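Local structure of irisin (Homo sapiens, 4LSD) at residues A[70-75]-A[89-94]; A[4-9]-A[81-86]. The protein is a secreted hormone that probably mediates benefits of muscular exercise, including browning of white fat, and forms dimers through its fibronectin type III domain. All blocks are in the same frame, centred on the assembly; numbering follows the deposited sequence.

Interaction 1. Residues A[70-75]-A[89-94]; sequences YIVHVQ and VLFKTP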
ATOM      1  N   TYR A  70     -15.662   1.347  -4.978  1.00 50.03           N
ATOM      2  CA  TYR A  70     -14.746   0.990  -3.903  1.00 45.82           C
ATOM      3  C   TYR A  70     -15.146   1.576  -2.566  1.00 44.99           C
ATOM      4  O   TYR A  70     -15.896   2.543  -2.491  1.00 47.95           O
ATOM      5  CB  TYR A  70     -13.343   1.484  -4.232  1.00 46.03           C
ATOM      6  CG  TYR A  70     -12.636   0.687  -5.298  1.00 45.75           C
ATOM      7  CD1 TYR A  70     -11.829  -0.398  -4.958  1.00 48.60           C
ATOM      8  CD2 TYR A  70     -12.766   1.014  -6.644  1.00 45.24           C
ATOM      9  CE1 TYR A  70     -11.167  -1.134  -5.929  1.00 41.96           C
ATOM     10  CE2 TYR A  70     -12.111   0.283  -7.626  1.00 47.36           C
ATOM     11  CZ  TYR A  70     -11.314  -0.786  -7.259  1.00 45.39           C
ATOM     12  OH  TYR A  70     -10.657  -1.502  -8.226  1.00 45.26           O
ATOM     13  N   ILE A  71     -14.626   0.979  -1.507  1.00 46.19           N
ATOM     14  CA  ILE A  71     -14.885   1.447  -0.166  1.00 48.63           C
ATOM     15  C   ILE A  71     -13.532   1.499   0.509  1.00 48.53           C
ATOM     16  O   ILE A  71     -12.816   0.505   0.582  1.00 46.64           O
ATOM     17  CB  ILE A  71     -15.805   0.507   0.601  1.00 49.29           C
ATOM     18  CG1 ILE A  71     -17.091   0.292  -0.192  1.00 52.95           C
ATOM     19  CG2 ILE A  71     -16.130   1.111   1.963  1.00 43.66           C
ATOM     20  CD1 ILE A  71     -18.065  -0.627   0.489  1.00 54.39           C
ATOM     21  N   VAL A  72     -13.192   2.685   0.990  1.00 47.82           N
ATOM     22  CA  VAL A  72     -11.918   2.938   1.631  1.00 41.06           C
ATOM     23  C   VAL A  72     -12.139   3.451   3.037  1.00 41.28           C
ATOM     24  O   VAL A  72     -13.028   4.264   3.265  1.00 44.94           O
ATOM     25  CB  VAL A  72     -11.137   4.007   0.827  1.00 44.13           C
ATOM     26  CG1 VAL A  72     -10.137   4.739   1.717  1.00 39.61           C
ATOM     27  CG2 VAL A  72     -10.437   3.357  -0.350  1.00 41.25           C
ATOM     28  N   HIS A  73     -11.335   2.979   3.983  1.00 39.89           N
ATOM     29  CA  HIS A  73     -11.430   3.459   5.360  1.00 41.83           C
ATOM     30  C   HIS A  73     -10.044   3.931   5.746  1.00 42.55           C
ATOM     31  O   HIS A  73      -9.050   3.291   5.414  1.00 48.06           O
ATOM     32  CB  HIS A  73     -11.847   2.357   6.339  1.00 41.37           C
ATOM     33  CG  HIS A  73     -13.268   1.914   6.188  1.00 49.93           C
ATOM     34  ND1 HIS A  73     -14.281   2.355   7.006  1.00 55.11           N
ATOM     35  CD2 HIS A  73     -13.838   1.076   5.290  1.00 48.73           C
ATOM     36  CE1 HIS A  73     -15.424   1.808   6.617  1.00 53.05           C
ATOM     37  NE2 HIS A  73     -15.179   1.032   5.581  1.00 50.35           N
ATOM     38  N   VAL A  74      -9.976   5.052   6.447  1.00 37.25           N
ATOM     39  CA  VAL A  74      -8.694   5.576   6.873  1.00 40.35           C
ATOM     40  C   VAL A  74      -8.627   5.501   8.386  1.00 42.41           C
ATOM     41  O   VAL A  74      -9.645   5.578   9.063  1.00 48.09           O
ATOM     42  CB  VAL A  74      -8.514   7.043   6.437  1.00 42.29           C
ATOM     43  CG1 VAL A  74      -7.101   7.513   6.761  1.00 38.68           C
ATOM     44  CG2 VAL A  74      -8.793   7.182   4.961  1.00 39.67           C
ATOM     45  N   GLN A  75      -7.422   5.331   8.914  1.00 45.52           N
ATOM     46  CA  GLN A  75      -7.204   5.257  10.357  1.00 42.30           C
ATOM     47  C   GLN A  75      -5.953   6.082  10.658  1.00 44.53           C
ATOM     48  O   GLN A  75      -5.066   6.186   9.815  1.00 47.43           O
ATOM     49  CB  GLN A  75      -6.978   3.809  10.783  1.00 41.80           C
ATOM     50  CG  GLN A  75      -6.476   3.671  12.203  1.00 48.13           C
ATOM     51  CD  GLN A  75      -6.071   2.253  12.522  1.00 46.90           C
ATOM     52  OE1 GLN A  75      -6.594   1.639  13.448  1.00 53.77           O
ATOM     53  NE2 GLN A  75      -5.137   1.721  11.748  1.00 47.55           N
ATOM     54  N   VAL A  89     -15.465   5.952   2.839  1.00 54.90           N
ATOM     55  CA  VAL A  89     -15.594   6.843   1.705  1.00 51.26           C
ATOM     56  C   VAL A  89     -15.880   5.911   0.545  1.00 53.21           C
ATOM     57  O   VAL A  89     -15.202   4.894   0.374  1.00 50.26           O
ATOM     58  CB  VAL A  89     -14.320   7.659   1.431  1.00 55.50           C
ATOM     59  CG1 VAL A  89     -14.338   8.187  -0.014  1.00 50.09           C
ATOM     60  CG2 VAL A  89     -14.269   8.839   2.386  1.00 60.88           C
ATOM     61  N   LEU A  90     -16.918   6.233  -0.222  1.00 50.77           N
ATOM     62  CA  LEU A  90     -17.314   5.407  -1.349  1.00 48.35           C
ATOM     63  C   LEU A  90     -17.118   6.136  -2.650  1.00 47.81           C
ATOM     64  O   LEU A  90     -17.283   7.347  -2.725  1.00 50.86           O
ATOM     65  CB  LEU A  90     -18.778   4.996  -1.220  1.00 52.55           C
ATOM     66  CG  LEU A  90     -19.096   4.156   0.014  1.00 59.09           C
ATOM     67  CD1 LEU A  90     -19.438   5.083   1.174  1.00 63.05           C
ATOM     68  CD2 LEU A  90     -20.265   3.218  -0.286  1.00 64.26           C
ATOM     69  N   PHE A  91     -16.755   5.404  -3.684  1.00 46.14           N
ATOM     70  CA  PHE A  91     -16.559   6.042  -4.957  1.00 48.47           C
ATOM     71  C   PHE A  91     -16.548   5.008  -6.053  1.00 48.63           C
ATOM     72  O   PHE A  91     -16.497   3.807  -5.802  1.00 52.81           O
ATOM     73  CB  PHE A  91     -15.267   6.874  -4.938  1.00 51.94           C
ATOM     74  CG  PHE A  91     -14.008   6.069  -4.728  1.00 55.04           C
ATOM     75  CD1 PHE A  91     -13.242   5.651  -5.821  1.00 48.99           C
ATOM     76  CD2 PHE A  91     -13.568   5.757  -3.438  1.00 52.18           C
ATOM     77  CE1 PHE A  91     -12.055   4.936  -5.635  1.00 48.56           C
ATOM     78  CE2 PHE A  91     -12.377   5.040  -3.238  1.00 50.82           C
ATOM     79  CZ  PHE A  91     -11.620   4.629  -4.341  1.00 45.97           C
ATOM     80  N   LYS A  92     -16.631   5.484  -7.278  1.00 49.10           N
ATOM     81  CA  LYS A  92     -16.648   4.595  -8.402  1.00 54.51           C
ATOM     82  C   LYS A  92     -15.733   5.159  -9.459  1.00 58.84           C
ATOM     83  O   LYS A  92     -15.723   6.363  -9.728  1.00 60.84           O
ATOM     84  CB  LYS A  92     -18.071   4.460  -8.935  1.00 57.76           C
ATOM     85  CG  LYS A  92     -18.187   3.620 -10.190  1.00 62.05           C
ATOM     86  CD  LYS A  92     -19.632   3.470 -10.604  1.00 62.34           C
ATOM     87  CE  LYS A  92     -19.741   2.818 -11.967  1.00 69.02           C
ATOM     88  NZ  LYS A  92     -21.164   2.687 -12.391  1.00 75.96           N
ATOM     89  N   THR A  93     -14.950   4.278 -10.052  1.00 61.66           N
ATOM     90  CA  THR A  93     -14.023   4.694 -11.076  1.00 63.29           C
ATOM     91  C   THR A  93     -14.720   4.886 -12.420  1.00 63.72           C
ATOM     92  O   THR A  93     -15.700   4.214 -12.731  1.00 62.59           O
ATOM     93  CB  THR A  93     -12.905   3.656 -11.244  1.00 60.62           C
ATOM     94  OG1 THR A  93     -13.498   2.366 -11.411  1.00 56.09           O
ATOM     95  CG2 THR A  93     -11.988   3.653 -10.024  1.00 56.91           C
ATOM     96  N   PRO A  94     -14.228   5.839 -13.214  1.00 63.45           N
ATOM     97  CA  PRO A  94     -14.727   6.190 -14.544  1.00 63.26           C
ATOM     98  C   PRO A  94     -14.490   5.006 -15.467  1.00 64.94           C
ATOM     99  O   PRO A  94     -13.839   4.043 -15.081  1.00 64.01           O
ATOM    100  CB  PRO A  94     -13.853   7.380 -14.945  1.00 64.95           C
ATOM    101  CG  PRO A  94     -13.533   8.033 -13.653  1.00 64.21           C
ATOM    102  CD  PRO A  94     -13.351   6.896 -12.675  1.00 64.01           C
TER
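Two antiparallel strands of the four-stranded sheet in a fibronectin type III domain meet here, with Tyr70, Ile71 and Val72 facing Phe91, Leu90 and Val89 in turn. Four backbone bonds join them. Tyr70 N reaches Phe91 O at 2.7 Å, while Phe91 N returns a longer bond of 3.2 Å to Tyr70 O. Val72 and Val89 exchange a matched pair, Val72 N to Val89 O and Val89 N to Val72 O, both 3.0 Å. Ile71 and Leu90 form the non-hydrogen-bonded pair between them, and their side chains lie on the other face of the sheet from Tyr70, Val72, Val89 and Phe91.

The Phe91 ring carries the side-chain contact. Its CG sits between the backbone N and the carbonyl carbon (chi1 63°), which brings the ring back over the neighbouring strand. Tyr70 CB lies over one face, 3.9 Å from the ring centroid, in a CH-pi contact. Val72 CG2 meets the ring edge in its plane, 3.9 Å from Phe91 CE2. The Tyr70 and Phe91 rings are tilted by only 21° but slid apart, so they barely overlap. An alanine in place of Phe91 would probably open a gap beside Tyr70 CB and Val72 CG2 and leave the Tyr70 ring less firmly placed. At its far end Tyr70 OH is hydrogen-bonded to Glu65 N. Phe91 also touches Leu61 and Val11 of the other sheet. This is antiparallel strand pairing within one sheet of a fibronectin type III beta-sandwich, with Tyr70, Val72, Val89 and Phe91 on the face turned to the other sheet.

Interaction 2. Residues A[4-9]-A[81-86]; sequences SAPVNV and GQSPAS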
ATOM      1  N   SER A   4      -7.976  10.505  17.434  1.00 54.52           N
ATOM      2  CA  SER A   4      -9.330  10.472  16.915  1.00 52.75           C
ATOM      3  C   SER A   4      -9.302  10.054  15.455  1.00 49.99           C
ATOM      4  O   SER A   4      -8.343  10.339  14.727  1.00 49.36           O
ATOM      5  CB  SER A   4      -9.979  11.854  17.036  1.00 56.98           C
ATOM      6  OG  SER A   4      -9.892  12.347  18.363  1.00 64.14           O
ATOM      7  N   ALA A   5     -10.358   9.373  15.033  1.00 46.42           N
ATOM      8  CA  ALA A   5     -10.454   8.920  13.663  1.00 45.88           C
ATOM      9  C   ALA A   5     -10.212  10.100  12.747  1.00 45.79           C
ATOM     10  O   ALA A   5     -10.316  11.247  13.167  1.00 51.36           O
ATOM     11  CB  ALA A   5     -11.833   8.350  13.403  1.00 46.16           C
ATOM     12  N   PRO A   6      -9.846   9.830  11.489  1.00 50.81           N
ATOM     13  CA  PRO A   6      -9.594  10.888  10.508  1.00 48.56           C
ATOM     14  C   PRO A   6     -10.936  11.499  10.122  1.00 47.83           C
ATOM     15  O   PRO A   6     -11.953  10.813  10.162  1.00 50.46           O
ATOM     16  CB  PRO A   6      -8.966  10.134   9.336  1.00 50.49           C
ATOM     17  CG  PRO A   6      -8.246   9.020   9.997  1.00 49.33           C
ATOM     18  CD  PRO A   6      -9.212   8.565  11.072  1.00 45.38           C
ATOM     19  N   VAL A   7     -10.936  12.773   9.745  1.00 48.06           N
ATOM     20  CA  VAL A   7     -12.172  13.451   9.345  1.00 47.48           C
ATOM     21  C   VAL A   7     -11.989  14.023   7.946  1.00 50.76           C
ATOM     22  O   VAL A   7     -10.870  14.109   7.442  1.00 54.22           O
ATOM     23  CB  VAL A   7     -12.519  14.643  10.276  1.00 40.64           C
ATOM     24  CG1 VAL A   7     -12.835  14.162  11.670  1.00 36.43           C
ATOM     25  CG2 VAL A   7     -11.348  15.619  10.313  1.00 45.18           C
ATOM     26  N   ASN A   8     -13.088  14.412   7.317  1.00 49.19           N
ATOM     27  CA  ASN A   8     -13.002  15.015   6.002  1.00 50.10           C
ATOM     28  C   ASN A   8     -12.235  14.169   5.000  1.00 49.78           C
ATOM     29  O   ASN A   8     -11.429  14.693   4.225  1.00 51.59           O
ATOM     30  CB  ASN A   8     -12.320  16.371   6.132  1.00 57.05           C
ATOM     31  CG  ASN A   8     -13.100  17.329   7.011  1.00 60.90           C
ATOM     32  OD1 ASN A   8     -12.533  18.015   7.871  1.00 62.29           O
ATOM     33  ND2 ASN A   8     -14.409  17.391   6.791  1.00 59.34           N
ATOM     34  N   VAL A   9     -12.470  12.865   5.019  1.00 49.83           N
ATOM     35  CA  VAL A   9     -11.790  11.991   4.089  1.00 47.84           C
ATOM     36  C   VAL A   9     -12.449  12.227   2.733  1.00 49.44           C
ATOM     37  O   VAL A   9     -13.661  12.066   2.582  1.00 50.67           O
ATOM     38  CB  VAL A   9     -11.927  10.527   4.520  1.00 43.04           C
ATOM     39  CG1 VAL A   9     -11.060   9.648   3.647  1.00 40.57           C
ATOM     40  CG2 VAL A   9     -11.537  10.384   5.989  1.00 44.34           C
ATOM     41  N   GLY A  81      -0.881   4.769  20.154  1.00 59.26           N
ATOM     42  CA  GLY A  81      -1.914   3.877  19.666  1.00 56.38           C
ATOM     43  C   GLY A  81      -2.375   4.131  18.245  1.00 54.63           C
ATOM     44  O   GLY A  81      -1.615   4.588  17.390  1.00 51.22           O
ATOM     45  N   GLN A  82      -3.646   3.831  18.011  1.00 53.17           N
ATOM     46  CA  GLN A  82      -4.263   3.994  16.711  1.00 52.26           C
ATOM     47  C   GLN A  82      -5.706   4.435  16.930  1.00 52.52           C
ATOM     48  O   GLN A  82      -6.294   4.168  17.983  1.00 52.66           O
ATOM     49  CB  GLN A  82      -4.230   2.660  15.969  1.00 51.80           C
ATOM     50  CG  GLN A  82      -4.898   1.524  16.749  1.00 59.31           C
ATOM     51  CD  GLN A  82      -4.839   0.189  16.030  1.00 63.60           C
ATOM     52  OE1 GLN A  82      -3.760  -0.351  15.791  1.00 70.81           O
ATOM     53  NE2 GLN A  82      -6.001  -0.352  15.683  1.00 67.56           N
ATOM     54  N   SER A  83      -6.278   5.092  15.928  1.00 49.15           N
ATOM     55  CA  SER A  83      -7.646   5.576  16.027  1.00 49.27           C
ATOM     56  C   SER A  83      -8.648   4.648  15.377  1.00 49.32           C
ATOM     57  O   SER A  83      -8.274   3.717  14.674  1.00 49.05           O
ATOM     58  CB  SER A  83      -7.771   6.921  15.323  1.00 48.52           C
ATOM     59  OG  SER A  83      -7.999   6.714  13.943  1.00 46.25           O
ATOM     60  N   PRO A  84      -9.944   4.883  15.631  1.00 50.21           N
ATOM     61  CA  PRO A  84     -10.968   4.036  15.018  1.00 46.34           C
ATOM     62  C   PRO A  84     -11.036   4.401  13.548  1.00 43.25           C
ATOM     63  O   PRO A  84     -10.475   5.410  13.139  1.00 46.06           O
ATOM     64  CB  PRO A  84     -12.256   4.405  15.775  1.00 42.93           C
ATOM     65  CG  PRO A  84     -11.912   5.654  16.552  1.00 44.79           C
ATOM     66  CD  PRO A  84     -10.459   5.508  16.861  1.00 42.63           C
ATOM     67  N   ALA A  85     -11.714   3.582  12.753  1.00 43.00           N
ATOM     68  CA  ALA A  85     -11.828   3.869  11.329  1.00 42.63           C
ATOM     69  C   ALA A  85     -12.599   5.165  11.100  1.00 47.38           C
ATOM     70  O   ALA A  85     -13.519   5.495  11.843  1.00 48.77           O
ATOM     71  CB  ALA A  85     -12.535   2.732  10.617  1.00 33.92           C
ATOM     72  N   SER A  86     -12.226   5.885  10.052  1.00 45.45           N
ATOM     73  CA  SER A  86     -12.909   7.110   9.695  1.00 45.38           C
ATOM     74  C   SER A  86     -14.212   6.585   9.116  1.00 51.96           C
ATOM     75  O   SER A  86     -14.429   5.369   9.051  1.00 48.87           O
ATOM     76  CB  SER A  86     -12.167   7.822   8.574  1.00 43.94           C
ATOM     77  OG  SER A  86     -12.225   7.016   7.403  1.00 35.62           O
TER
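Residues 4-9 and 83-86 run in roughly the same direction, 29° apart end to end, as two irregular pieces of chain. Their backbones come nearest at Ala5 and Ser83, with the two CA atoms 5.0 Å apart. The contact is plain packing of the N-terminal segment of a fibronectin type III domain on the connection between its last two strands.

Ala5 CB lies against the carbonyls of Pro84 and Ala85, 3.2 Å from Pro84 O, a tight approach. The Pro84 ring adds an apolar touch, with its CG 4.1 Å from Ala5 CB. Ser83 reaches across with both side-chain atoms. Its CB rests 3.5 Å from Ser4 C, and its OG lies 3.3 Å from Ala5 CA, with Pro6 CD also close by. The OG stands between the backbone N and the carbonyl carbon (chi1 85°), from where it gives a 2.9 Å hydrogen bond to Pro84 O. Pro84 O thus accepts the serine hydroxyl while the methyl of Ala5 packs against it. Ser83 OG is also hydrogen-bonded to Ala76 N of strand 69-78, so this buried hydroxyl has two polar partners.

Ser86 fills the other end. Its CB sits 3.4 Å from Pro6 O and also packs against the Pro6 ring. Val9 CG2 closes in on the same CB at 3.7 Å. Ser86 OG is hydrogen-bonded to Val74 N.

Segment 4-9 leads into strand 9-12. The loop 81-86 connects strands 69-78 and 89-92. Pro6 and Val9 both rest on Val74 of strand 69-78, while Val9 also touches Val21 and Trp23 of strand 19-24, so Val9 lies between strands of the two sheets.

Overall arrangement
The centres of interactions 1 and 2 are about 15 Å apart in a single fibronectin type III domain. Their segments alternate along the chain: 4-9, 70-75, 81-86, then 89-94. Interaction 1 pairs strands 69-78 and 89-92, and segment 81-86 of interaction 2 lies in the connection between those strands. The two contacts touch directly, with a probable hydrogen bond of 2.8 Å between Val74 O and Ser86 N. Segment 4-9 leads into strand 9-12 of the three-stranded sheet, so an N-terminal piece packs beside the late hairpin. Interaction 1 joins the last two strands, and interaction 2 packs the start of the domain against the connection between them.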